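Local coordinates for protein hydrogenase (NiFe) small subunit HydA (Allochromatium vinosum, PDB 3MYR) that forms the iron-sulfur electron-transfer subunit of a [NiFe] hydrogenase, which probably oxidises H2 and passes the electrons to an acceptor, at residues Ser10-Thr15 / Gly84-Ala89; Val70-Ser75 / Ser95-Thr100; Ala105-Val110 / Met130-Leu135; Ser5-Ser10 / Leu58-Glu63. All coordinates share one frame; numbering follows the deposited sequence.

Interaction 1: residues Ser10-Thr15 / Gly84-Ala89; sequences SFQECT and GFSTVA. With SF4 (iron/sulfur cluster), chain I.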
loop_
_atom_site.group_PDB
_atom_site.type_symbol
_atom_site.label_atom_id
_atom_site.label_comp_id
_atom_site.label_asym_id
_atom_site.label_seq_id
_atom_site.Cartn_x
_atom_site.Cartn_y
_atom_site.Cartn_z
ATOM N N SER A 10 2.366 -6.061 13.613
ATOM C CA SER A 10 2.945 -5.402 12.417
ATOM C C SER A 10 4.037 -4.444 12.875
ATOM O O SER A 10 3.744 -3.506 13.619
ATOM C CB SER A 10 1.825 -4.597 11.699
ATOM O OG SER A 10 0.838 -5.506 11.289
ATOM N N PHE A 11 5.284 -4.654 12.477
ATOM C CA PHE A 11 6.358 -3.810 13.061
ATOM C C PHE A 11 7.013 -2.944 11.953
ATOM O O PHE A 11 6.304 -2.112 11.328
ATOM C CB PHE A 11 7.346 -4.758 13.791
ATOM C CG PHE A 11 6.762 -5.383 15.073
ATOM C CD1 PHE A 11 6.018 -4.609 15.966
ATOM C CD2 PHE A 11 7.029 -6.703 15.417
ATOM C CE1 PHE A 11 5.596 -5.114 17.215
ATOM C CE2 PHE A 11 6.572 -7.244 16.641
ATOM C CZ PHE A 11 5.850 -6.451 17.542
ATOM N N GLN A 12 8.238 -3.258 11.514
ATOM C CA GLN A 12 8.800 -2.453 10.400
ATOM C C GLN A 12 8.447 -3.135 9.082
ATOM O O GLN A 12 9.323 -3.753 8.400
ATOM C CB GLN A 12 10.320 -2.305 10.513
ATOM C CG GLN A 12 10.776 -1.574 11.797
ATOM C CD GLN A 12 12.286 -1.532 11.788
ATOM O OE1 GLN A 12 12.922 -2.565 11.957
ATOM N NE2 GLN A 12 12.879 -0.333 11.594
ATOM N N GLU A 13 7.167 -3.087 8.738
ATOM C CA GLU A 13 6.720 -3.798 7.546
ATOM C C GLU A 13 6.261 -2.779 6.484
ATOM O O GLU A 13 6.025 -1.564 6.796
ATOM C CB GLU A 13 5.580 -4.773 7.825
ATOM C CG GLU A 13 4.664 -4.424 8.955
ATOM C CD GLU A 13 3.447 -3.543 8.625
ATOM O OE1 GLU A 13 3.318 -2.400 9.218
ATOM O OE2 GLU A 13 2.515 -4.079 7.978
ATOM N N CYS A 14 5.990 -3.292 5.282
ATOM C CA CYS A 14 5.482 -2.392 4.254
ATOM C C CYS A 14 3.992 -2.732 4.002
ATOM O O CYS A 14 3.338 -2.095 3.185
ATOM C CB CYS A 14 6.370 -2.600 2.981
ATOM S SG CYS A 14 5.872 -4.081 1.965
ATOM N N THR A 15 3.498 -3.780 4.694
ATOM C CA THR A 15 2.106 -4.269 4.659
ATOM C C THR A 15 1.864 -5.182 3.427
ATOM O O THR A 15 0.802 -5.772 3.279
ATOM C CB THR A 15 1.009 -3.140 4.884
ATOM O OG1 THR A 15 1.335 -2.356 6.067
ATOM C CG2 THR A 15 -0.461 -3.745 5.084
ATOM N N GLY A 84 12.712 4.463 20.203
ATOM C CA GLY A 84 11.885 5.385 19.398
ATOM C C GLY A 84 11.822 5.199 17.876
ATOM O O GLY A 84 10.934 5.760 17.205
ATOM N N PHE A 85 12.716 4.379 17.305
ATOM C CA PHE A 85 12.598 4.057 15.865
ATOM C C PHE A 85 11.229 3.445 15.460
ATOM O O PHE A 85 10.726 3.728 14.379
ATOM C CB PHE A 85 13.688 3.067 15.416
ATOM C CG PHE A 85 15.101 3.654 15.360
ATOM C CD1 PHE A 85 16.197 2.895 15.795
ATOM C CD2 PHE A 85 15.335 4.968 14.935
ATOM C CE1 PHE A 85 17.522 3.433 15.761
ATOM C CE2 PHE A 85 16.635 5.512 14.903
ATOM C CZ PHE A 85 17.733 4.742 15.293
ATOM N N SER A 86 10.601 2.631 16.304
ATOM C CA SER A 86 9.301 2.053 15.878
ATOM C C SER A 86 8.542 1.752 17.163
ATOM O O SER A 86 9.010 0.955 17.986
ATOM C CB SER A 86 9.533 0.738 15.132
ATOM O OG SER A 86 8.316 0.221 14.531
ATOM N N THR A 87 7.403 2.411 17.367
ATOM C CA THR A 87 6.635 2.215 18.618
ATOM C C THR A 87 5.167 2.114 18.213
ATOM O O THR A 87 4.772 2.506 17.060
ATOM C CB THR A 87 6.815 3.489 19.539
ATOM O OG1 THR A 87 6.264 4.594 18.832
ATOM C CG2 THR A 87 8.310 3.782 19.797
ATOM N N VAL A 88 4.371 1.540 19.112
ATOM C CA VAL A 88 2.907 1.522 18.980
ATOM C C VAL A 88 2.355 1.886 20.339
ATOM O O VAL A 88 2.844 1.365 21.334
ATOM C CB VAL A 88 2.348 0.095 18.606
ATOM C CG1 VAL A 88 0.821 0.130 18.543
ATOM C CG2 VAL A 88 2.908 -0.372 17.235
ATOM N N ALA A 89 1.373 2.799 20.409
ATOM C CA ALA A 89 0.808 3.231 21.708
ATOM C C ALA A 89 1.937 3.651 22.747
ATOM O O ALA A 89 1.867 3.318 23.920
ATOM C CB ALA A 89 -0.082 2.102 22.305
HETATM FE FE1 SF4 I . 8.707 -7.598 1.748
HETATM FE FE2 SF4 I . 6.793 -8.436 3.598
HETATM FE FE3 SF4 I . 9.167 -7.157 4.437
HETATM FE FE4 SF4 I . 6.937 -5.908 2.890
HETATM S S1 SF4 I . 6.985 -6.686 5.192
HETATM S S2 SF4 I . 9.162 -5.622 2.791
HETATM S S3 SF4 I . 6.515 -7.606 1.429
HETATM S S4 SF4 I . 9.018 -9.140 3.367
#
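Gln12 and Ser86 bring the two backbones nearest, their CA atoms 7.1 Å apart, and Gln12 is the centre of an inverse gamma turn whose Glu13 N to Phe11 O bond (2.9 Å) is weak. The CB of Ser86 points at the turn, and with OG anti to its own backbone N (chi1 -172°) the hydroxyl oxygen lies 4.1 Å from Gln12 CG. The same oxygen stands 4.3 Å from the carbonyl carbon of Phe11, so it packs loosely on the bend, while its polar partner is Asn93 OD1 at the start of helix 93-101. Gln12 meets Ser86 with a methylene because its chain runs on extended beyond CG and takes the amide past the contact. There OE1 bonds to Ser75 OG, and NE2 to Thr127 OG1 and to Val38 O of the large subunit, which together fix the rotation of the amide.

Residues 10-15 lead out of strand 5-10 of the flavodoxin-like domain and build part of the first [4Fe-4S] site. Cys14 SG binds the cluster iron FE4 at 2.3 Å, and Cys17, Cys113 and Cys147 are the other ligands. One residue earlier, Glu13 CB lies 3.5 Å from the cluster sulfide S1. On the other segment, Thr87 O and Ala89 N are hydrogen-bonded to Thr36 OG1 and Asp8 OD2 of the large subunit, respectively.

Interaction 2: residues Val70-Ser75 / Ser95-Thr100; sequences VIVDGS and SILMET
In the beta-alpha-beta crossover that runs from strand 69-77 through helix 93-101 to strand 106-110, Val70 and Val72 of the first strand meet Thr100 and Leu97 of the helix. The CA atoms of Val70 and Thr100 are 7.6 Å apart, while those of Val72 and Leu97 are 8.4 Å apart, so the separation is slightly smaller at the Val70 end. Both valines point CB toward the helix, and each touches it with CG2, the branch anti to the carbonyl carbon. Val70 CG2 reaches Thr100 CG2 at 4.0 Å and lies equally near the carbonyl oxygen of Thr100, itself an acceptor for Tyr68 OH. At the other pair, Val72 CG2 meets Leu97 CD1 at 4.1 Å, the two side chains crossing at about a right angle.

Thr100 offers its methyl to the strand because its hydroxyl is turned back on the helix. OG1 donates to Ile96 O over 2.7 Å; the angle at the carbonyl oxygen is 142°, and the donor is tilted 34° from the carbonyl plane. Thr100 N reaches that oxygen from the opposite face, so two donors grip Ile96 O and the hydroxyl is satisfied within the helix. Apart from the Thr100 carbonyl oxygen, the strand meets methyl groups, all from buried residues. Phe11, from the loop that leads to the cluster ligand Cys14, packs on both Val72 and Leu97. Particular to this subunit is Asp73, further along the strand, which lines the [4Fe-4S] pocket; the parallel strand covered by its crossover helix is the arrangement of a flavodoxin-like alpha/beta domain.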
loop_
_atom_site.group_PDB
_atom_site.type_symbol
_atom_site.label_atom_id
_atom_site.label_comp_id
_atom_site.label_asym_id
_atom_site.label_seq_id
_atom_site.Cartn_x
_atom_site.Cartn_y
_atom_site.Cartn_z
ATOM N N VAL A 70 1.058 -16.225 17.342
ATOM C CA VAL A 70 1.428 -14.867 17.021
ATOM C C VAL A 70 1.968 -14.929 15.569
ATOM O O VAL A 70 2.765 -15.815 15.237
ATOM C CB VAL A 70 2.511 -14.320 18.003
ATOM C CG1 VAL A 70 2.982 -12.922 17.616
ATOM C CG2 VAL A 70 1.919 -14.272 19.397
ATOM N N ILE A 71 1.472 -14.062 14.691
ATOM C CA ILE A 71 2.125 -13.867 13.379
ATOM C C ILE A 71 2.794 -12.489 13.404
ATOM O O ILE A 71 2.202 -11.508 13.957
ATOM C CB ILE A 71 1.086 -13.954 12.272
ATOM C CG1 ILE A 71 0.416 -15.366 12.368
ATOM C CG2 ILE A 71 1.755 -13.716 10.912
ATOM C CD1 ILE A 71 -0.665 -15.626 11.341
ATOM N N VAL A 72 4.068 -12.424 12.980
ATOM C CA VAL A 72 4.777 -11.116 13.007
ATOM C C VAL A 72 5.147 -10.796 11.564
ATOM O O VAL A 72 5.725 -11.637 10.847
ATOM C CB VAL A 72 6.105 -11.164 13.756
ATOM C CG1 VAL A 72 6.812 -9.801 13.697
ATOM C CG2 VAL A 72 5.929 -11.625 15.159
ATOM N N ASP A 73 4.872 -9.560 11.187
ATOM C CA ASP A 73 5.143 -8.984 9.891
ATOM C C ASP A 73 6.186 -7.859 10.173
ATOM O O ASP A 73 5.911 -6.980 10.995
ATOM C CB ASP A 73 3.820 -8.312 9.404
ATOM C CG ASP A 73 3.885 -7.997 7.986
ATOM O OD1 ASP A 73 4.980 -8.276 7.461
ATOM O OD2 ASP A 73 2.950 -7.437 7.384
ATOM N N GLY A 74 7.313 -7.796 9.429
ATOM C CA GLY A 74 8.298 -6.682 9.605
ATOM C C GLY A 74 9.423 -7.040 10.558
ATOM O O GLY A 74 9.261 -7.871 11.445
ATOM N N SER A 75 10.551 -6.364 10.417
ATOM C CA SER A 75 11.681 -6.485 11.333
ATOM C C SER A 75 11.405 -5.644 12.572
ATOM O O SER A 75 10.420 -4.917 12.642
ATOM C CB SER A 75 12.991 -6.052 10.629
ATOM O OG SER A 75 12.818 -4.686 10.234
ATOM N N SER A 95 9.681 -4.251 22.891
ATOM C CA SER A 95 8.898 -4.505 24.130
ATOM C C SER A 95 7.573 -5.297 23.844
ATOM O O SER A 95 7.209 -6.257 24.557
ATOM C CB SER A 95 8.571 -3.146 24.734
ATOM O OG SER A 95 7.888 -3.350 25.879
ATOM N N ILE A 96 6.889 -4.925 22.768
ATOM C CA ILE A 96 5.611 -5.549 22.402
ATOM C C ILE A 96 5.846 -6.994 21.923
ATOM O O ILE A 96 5.142 -7.925 22.298
ATOM C CB ILE A 96 4.879 -4.723 21.310
ATOM C CG1 ILE A 96 4.499 -3.300 21.841
ATOM C CG2 ILE A 96 3.635 -5.522 20.796
ATOM C CD1 ILE A 96 4.463 -2.253 20.604
ATOM N N LEU A 97 6.876 -7.185 21.100
ATOM C CA LEU A 97 7.256 -8.513 20.653
ATOM C C LEU A 97 7.481 -9.444 21.845
ATOM O O LEU A 97 6.833 -10.533 21.926
ATOM C CB LEU A 97 8.519 -8.451 19.778
ATOM C CG LEU A 97 9.126 -9.833 19.422
ATOM C CD1 LEU A 97 8.191 -10.454 18.336
ATOM C CD2 LEU A 97 10.506 -9.641 18.768
ATOM N N MET A 98 8.344 -9.031 22.779
ATOM C CA MET A 98 8.761 -9.940 23.826
ATOM C C MET A 98 7.574 -10.210 24.721
ATOM O O MET A 98 7.359 -11.346 25.124
ATOM C CB MET A 98 9.982 -9.410 24.651
ATOM C CG MET A 98 11.290 -9.252 23.769
ATOM S SD MET A 98 11.578 -10.635 22.639
ATOM C CE MET A 98 12.131 -11.848 23.879
ATOM N N GLU A 99 6.758 -9.186 24.998
ATOM C CA GLU A 99 5.621 -9.402 25.907
ATOM C C GLU A 99 4.506 -10.276 25.210
ATOM O O GLU A 99 3.916 -11.124 25.849
ATOM C CB GLU A 99 5.105 -8.048 26.392
ATOM C CG GLU A 99 3.597 -7.969 26.583
ATOM C CD GLU A 99 3.048 -6.513 26.703
ATOM O OE1 GLU A 99 3.386 -5.854 27.718
ATOM O OE2 GLU A 99 2.292 -6.037 25.801
ATOM N N THR A 100 4.288 -10.141 23.898
ATOM C CA THR A 100 3.230 -10.874 23.255
ATOM C C THR A 100 3.635 -12.337 22.975
ATOM O O THR A 100 2.813 -13.252 23.114
ATOM C CB THR A 100 2.883 -10.194 21.939
ATOM O OG1 THR A 100 2.621 -8.816 22.217
ATOM C CG2 THR A 100 1.670 -10.791 21.315
#

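Interaction 3: residues Ala105-Val110 / Met130-Leu135; sequences AAVIAV and MSVMDL
Val132 packs its branched side chain against Val107 and Ala109, the two residues of strand 106-110 whose CB atoms face it. Its CG1, anti to the backbone N (chi1 172°), meets Val107 CG1 at 4.0 Å, while the other branch turns to Ala109. Ala109 CB is 4.0 Å from Val132 CB and equally near its CG2, a fit that lets the CA atoms of Ala109 and Val132 come to 6.5 Å. All three residues are buried, and the contact between them is purely apolar.

Ser131 caps the N-terminus of the short helix 132-135, its OG accepting from Asp134 N over 3.3 Å in a weak bond whose N-H points to within 24° of the acceptor. The open side belongs to Asp134, which is exposed, and to Met133, which is partly so and runs off from the strand; of the helix it is Val132 that enters the tight part.

Strand 106-110 lies between strands 69-77 and 141-144 and runs parallel to both. Val132 also touches Ile76 of the former and Val141 of the latter, while Leu135 packs on Tyr94 and Leu97, which brings helix 132-135 up beside helix 93-101.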
loop_
_atom_site.group_PDB
_atom_site.type_symbol
_atom_site.label_atom_id
_atom_site.label_comp_id
_atom_site.label_asym_id
_atom_site.label_seq_id
_atom_site.Cartn_x
_atom_site.Cartn_y
_atom_site.Cartn_z
ATOM N N ALA A 105 1.573 -20.193 21.915
ATOM C CA ALA A 105 1.908 -21.546 21.528
ATOM C C ALA A 105 3.077 -21.545 20.493
ATOM O O ALA A 105 3.980 -22.381 20.552
ATOM C CB ALA A 105 0.639 -22.267 20.881
ATOM N N ALA A 106 3.025 -20.637 19.508
ATOM C CA ALA A 106 4.036 -20.634 18.434
ATOM C C ALA A 106 4.009 -19.261 17.800
ATOM O O ALA A 106 3.065 -18.484 18.027
ATOM C CB ALA A 106 3.728 -21.722 17.400
ATOM N N VAL A 107 5.036 -18.957 17.023
ATOM C CA VAL A 107 5.174 -17.676 16.331
ATOM C C VAL A 107 5.515 -17.970 14.852
ATOM O O VAL A 107 6.414 -18.755 14.540
ATOM C CB VAL A 107 6.366 -16.834 16.921
ATOM C CG1 VAL A 107 6.405 -15.437 16.308
ATOM C CG2 VAL A 107 6.248 -16.728 18.434
ATOM N N ILE A 108 4.812 -17.315 13.946
ATOM C CA ILE A 108 5.169 -17.384 12.546
ATOM C C ILE A 108 5.694 -16.046 12.167
ATOM O O ILE A 108 5.023 -15.023 12.366
ATOM C CB ILE A 108 3.914 -17.624 11.692
ATOM C CG1 ILE A 108 3.319 -18.984 12.050
ATOM C CG2 ILE A 108 4.258 -17.540 10.193
ATOM C CD1 ILE A 108 1.969 -19.248 11.293
ATOM N N ALA A 109 6.925 -16.046 11.655
ATOM C CA ALA A 109 7.487 -14.857 11.070
ATOM C C ALA A 109 7.167 -14.892 9.566
ATOM O O ALA A 109 7.755 -15.667 8.802
ATOM C CB ALA A 109 9.055 -14.834 11.315
ATOM N N VAL A 110 6.259 -14.042 9.140
ATOM C CA VAL A 110 5.844 -13.994 7.733
ATOM C C VAL A 110 6.627 -12.900 7.032
ATOM O O VAL A 110 6.735 -11.751 7.528
ATOM C CB VAL A 110 4.298 -13.786 7.643
ATOM C CG1 VAL A 110 3.976 -12.384 8.164
ATOM C CG2 VAL A 110 3.864 -13.728 6.147
ATOM N N MET A 130 16.242 -6.224 13.526
ATOM C CA MET A 130 16.620 -7.642 13.702
ATOM C C MET A 130 15.411 -8.512 13.344
ATOM O O MET A 130 14.306 -8.000 13.274
ATOM C CB MET A 130 16.969 -7.848 15.203
ATOM C CG MET A 130 18.307 -7.035 15.508
ATOM S SD MET A 130 19.031 -7.398 17.081
ATOM C CE MET A 130 19.213 -9.184 17.051
ATOM N N SER A 131 15.631 -9.822 13.218
ATOM C CA SER A 131 14.599 -10.789 12.825
ATOM C C SER A 131 13.998 -11.381 14.105
ATOM O O SER A 131 14.582 -11.265 15.196
ATOM C CB SER A 131 15.263 -11.962 12.054
ATOM O OG SER A 131 16.170 -12.692 12.914
ATOM N N VAL A 132 12.868 -12.044 13.952
ATOM C CA VAL A 132 12.200 -12.727 15.059
ATOM C C VAL A 132 13.053 -13.818 15.715
ATOM O O VAL A 132 13.266 -13.758 16.918
ATOM C CB VAL A 132 10.845 -13.303 14.543
ATOM C CG1 VAL A 132 10.198 -14.213 15.611
ATOM C CG2 VAL A 132 9.970 -12.152 14.144
ATOM N N MET A 133 13.631 -14.732 14.909
ATOM C CA MET A 133 14.406 -15.868 15.444
ATOM C C MET A 133 15.663 -15.410 16.209
ATOM O O MET A 133 16.081 -16.029 17.174
ATOM C CB MET A 133 14.778 -16.827 14.301
ATOM C CG MET A 133 15.799 -16.238 13.318
ATOM S SD MET A 133 16.094 -17.217 11.790
ATOM C CE MET A 133 17.299 -18.404 12.394
ATOM N N ASP A 134 16.250 -14.286 15.810
ATOM C CA ASP A 134 17.348 -13.708 16.596
ATOM C C ASP A 134 16.913 -13.165 17.952
ATOM O O ASP A 134 17.654 -13.215 18.921
ATOM C CB ASP A 134 18.085 -12.600 15.812
ATOM C CG ASP A 134 18.991 -13.179 14.684
ATOM O OD1 ASP A 134 19.057 -14.422 14.496
ATOM O OD2 ASP A 134 19.544 -12.380 13.938
ATOM N N LEU A 135 15.705 -12.664 18.028
ATOM C CA LEU A 135 15.208 -12.079 19.278
ATOM C C LEU A 135 14.393 -13.007 20.161
ATOM O O LEU A 135 14.257 -12.771 21.391
ATOM C CB LEU A 135 14.324 -10.914 18.944
ATOM C CG LEU A 135 14.930 -9.534 18.635
ATOM C CD1 LEU A 135 16.341 -9.084 19.023
ATOM C CD2 LEU A 135 14.183 -8.659 17.623
#

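Interaction 4: residues Ser5-Ser10 / Leu58-Glu63; sequences SVIWLS and LQAMDE
Ile7 places CG1 anti to its carbonyl carbon (chi1 -70°) and continues extended through chi2 (172°), which drives CD1 at the helix, onto Ala60 and Met61. CD1 comes within 3.5 Å of Met61 CG, a close packing distance, with the two side chains at about a right angle. The same methyl lies 4.0 Å from Ala60 CB. Ala60 points its CB at the strand and touches a second residue there, Ser5, whose OG is 3.9 Å away. That approach is packing alone, since Ser5 OG is hydrogen-bonded to Asp40 OD1 on the adjoining strand. The axes of segments 5-10 and 58-63 approach to 9.2 Å, their directions 141° apart, consistent with a small residue at the interface.

The outer face of the helix is largely polar. Gln59 NE2 makes weak bonds to both carboxylate oxygens of Glu63, one turn on, and these residues are exposed, as is Asp62.

Strand 5-10 is flanked by the parallel strands 38-41 and 69-77, and Ile7 also touches Tyr41 of the first. Helix 50-63 packs over this part of the sheet next to helix 93-101, where Ile7 meets Thr100 and Met61 meets Glu99.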
loop_
_atom_site.group_PDB
_atom_site.type_symbol
_atom_site.label_atom_id
_atom_site.label_comp_id
_atom_site.label_asym_id
_atom_site.label_seq_id
_atom_site.Cartn_x
_atom_site.Cartn_y
_atom_site.Cartn_z
ATOM N N SER A 5 -6.992 -18.629 18.882
ATOM C CA SER A 5 -6.659 -17.214 18.822
ATOM C C SER A 5 -5.376 -16.885 18.042
ATOM O O SER A 5 -4.351 -17.603 18.159
ATOM C CB SER A 5 -6.544 -16.686 20.220
ATOM O OG SER A 5 -6.126 -15.324 20.209
ATOM N N VAL A 6 -5.463 -15.823 17.217
ATOM C CA VAL A 6 -4.337 -15.363 16.404
ATOM C C VAL A 6 -4.092 -13.861 16.602
ATOM O O VAL A 6 -5.027 -13.050 16.539
ATOM C CB VAL A 6 -4.562 -15.673 14.935
ATOM C CG1 VAL A 6 -3.402 -15.048 14.112
ATOM C CG2 VAL A 6 -4.658 -17.232 14.721
ATOM N N ILE A 7 -2.873 -13.495 16.980
ATOM C CA ILE A 7 -2.517 -12.120 17.155
ATOM C C ILE A 7 -1.485 -11.756 16.075
ATOM O O ILE A 7 -0.441 -12.432 15.960
ATOM C CB ILE A 7 -1.882 -11.874 18.509
ATOM C CG1 ILE A 7 -2.985 -12.042 19.603
ATOM C CG2 ILE A 7 -1.407 -10.350 18.593
ATOM C CD1 ILE A 7 -2.404 -11.998 21.045
ATOM N N TRP A 8 -1.806 -10.729 15.274
ATOM C CA TRP A 8 -0.983 -10.313 14.150
ATOM C C TRP A 8 -0.233 -9.046 14.572
ATOM O O TRP A 8 -0.875 -8.000 14.831
ATOM C CB TRP A 8 -1.851 -10.061 12.906
ATOM C CG TRP A 8 -0.990 -9.861 11.687
ATOM C CD1 TRP A 8 -0.177 -8.767 11.417
ATOM C CD2 TRP A 8 -0.843 -10.746 10.567
ATOM N NE1 TRP A 8 0.391 -8.897 10.169
ATOM C CE2 TRP A 8 0.024 -10.112 9.643
ATOM C CE3 TRP A 8 -1.427 -11.991 10.209
ATOM C CZ2 TRP A 8 0.327 -10.676 8.394
ATOM C CZ3 TRP A 8 -1.047 -12.574 9.026
ATOM C CH2 TRP A 8 -0.198 -11.894 8.113
ATOM N N LEU A 9 1.098 -9.124 14.699
ATOM C CA LEU A 9 1.890 -7.920 15.070
ATOM C C LEU A 9 2.515 -7.364 13.829
ATOM O O LEU A 9 3.177 -8.116 13.055
ATOM C CB LEU A 9 3.006 -8.289 16.065
ATOM C CG LEU A 9 2.537 -8.964 17.382
ATOM C CD1 LEU A 9 3.725 -9.389 18.261
ATOM C CD2 LEU A 9 1.642 -7.935 18.052
ATOM N N SER A 10 2.366 -6.061 13.613
ATOM C CA SER A 10 2.945 -5.402 12.417
ATOM C C SER A 10 4.037 -4.444 12.875
ATOM O O SER A 10 3.744 -3.506 13.619
ATOM C CB SER A 10 1.825 -4.597 11.699
ATOM O OG SER A 10 0.838 -5.506 11.289
ATOM N N LEU A 58 -4.456 -7.466 24.501
ATOM C CA LEU A 58 -4.157 -7.910 25.872
ATOM C C LEU A 58 -5.182 -8.937 26.382
ATOM O O LEU A 58 -4.837 -9.884 27.080
ATOM C CB LEU A 58 -4.035 -6.704 26.852
ATOM C CG LEU A 58 -2.928 -5.691 26.452
ATOM C CD1 LEU A 58 -3.059 -4.446 27.366
ATOM C CD2 LEU A 58 -1.552 -6.310 26.614
ATOM N N GLN A 59 -6.445 -8.752 26.031
ATOM C CA GLN A 59 -7.458 -9.704 26.463
ATOM C C GLN A 59 -7.287 -11.062 25.724
ATOM O O GLN A 59 -7.388 -12.136 26.308
ATOM C CB GLN A 59 -8.838 -9.120 26.222
ATOM C CG GLN A 59 -9.994 -10.015 26.757
ATOM C CD GLN A 59 -11.384 -9.572 26.265
ATOM O OE1 GLN A 59 -11.552 -8.464 25.746
ATOM N NE2 GLN A 59 -12.375 -10.451 26.411
ATOM N N ALA A 60 -6.949 -11.017 24.449
ATOM C CA ALA A 60 -6.546 -12.245 23.771
ATOM C C ALA A 60 -5.396 -12.939 24.466
ATOM O O ALA A 60 -5.434 -14.142 24.611
ATOM C CB ALA A 60 -6.218 -11.992 22.260
ATOM N N MET A 61 -4.354 -12.219 24.844
ATOM C CA MET A 61 -3.222 -12.851 25.481
ATOM C C MET A 61 -3.641 -13.453 26.855
ATOM O O MET A 61 -3.208 -14.548 27.196
ATOM C CB MET A 61 -2.075 -11.869 25.690
ATOM C CG MET A 61 -1.377 -11.414 24.351
ATOM S SD MET A 61 -0.499 -9.880 24.681
ATOM C CE MET A 61 0.533 -10.330 26.082
ATOM N N ASP A 62 -4.509 -12.745 27.586
ATOM C CA ASP A 62 -4.998 -13.190 28.909
ATOM C C ASP A 62 -5.847 -14.486 28.809
ATOM O O ASP A 62 -5.608 -15.435 29.516
ATOM C CB ASP A 62 -5.829 -12.053 29.538
ATOM C CG ASP A 62 -6.255 -12.352 31.010
ATOM O OD1 ASP A 62 -5.352 -12.622 31.825
ATOM O OD2 ASP A 62 -7.479 -12.291 31.365
ATOM N N GLU A 63 -6.787 -14.537 27.873
ATOM C CA GLU A 63 -7.751 -15.612 27.812
ATOM C C GLU A 63 -7.256 -16.857 27.110
ATOM O O GLU A 63 -7.833 -17.904 27.277
ATOM C CB GLU A 63 -9.015 -15.090 27.137
ATOM C CG GLU A 63 -9.579 -13.959 28.018
ATOM C CD GLU A 63 -10.964 -13.450 27.646
ATOM O OE1 GLU A 63 -11.573 -12.790 28.537
ATOM O OE2 GLU A 63 -11.427 -13.665 26.505
#

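Overall arrangement
Interactions 2, 3 and 4 all reach one sheet, in which strand 69-77 is bonded on one edge to strand 5-10 (Ile71 N to Ile7 O, 2.8 Å) and on the other to strand 106-110 (Val72 N to Ile108 O, 2.8 Å). The contacting residues of 2 and 3, whose centres are 7 Å apart, are all buried, and aliphatic carbons make most of the contacts. Interaction 4 is more peripheral, its centre about 20 Å from the centre of the chain, and its helix carries an exposed, largely polar face. Interaction 1 differs most: it joins loops at the large-subunit interface beside the cluster, and hydrogen bonds to outside partners anchor its touching side chains. It shares Ser10 with interaction 4.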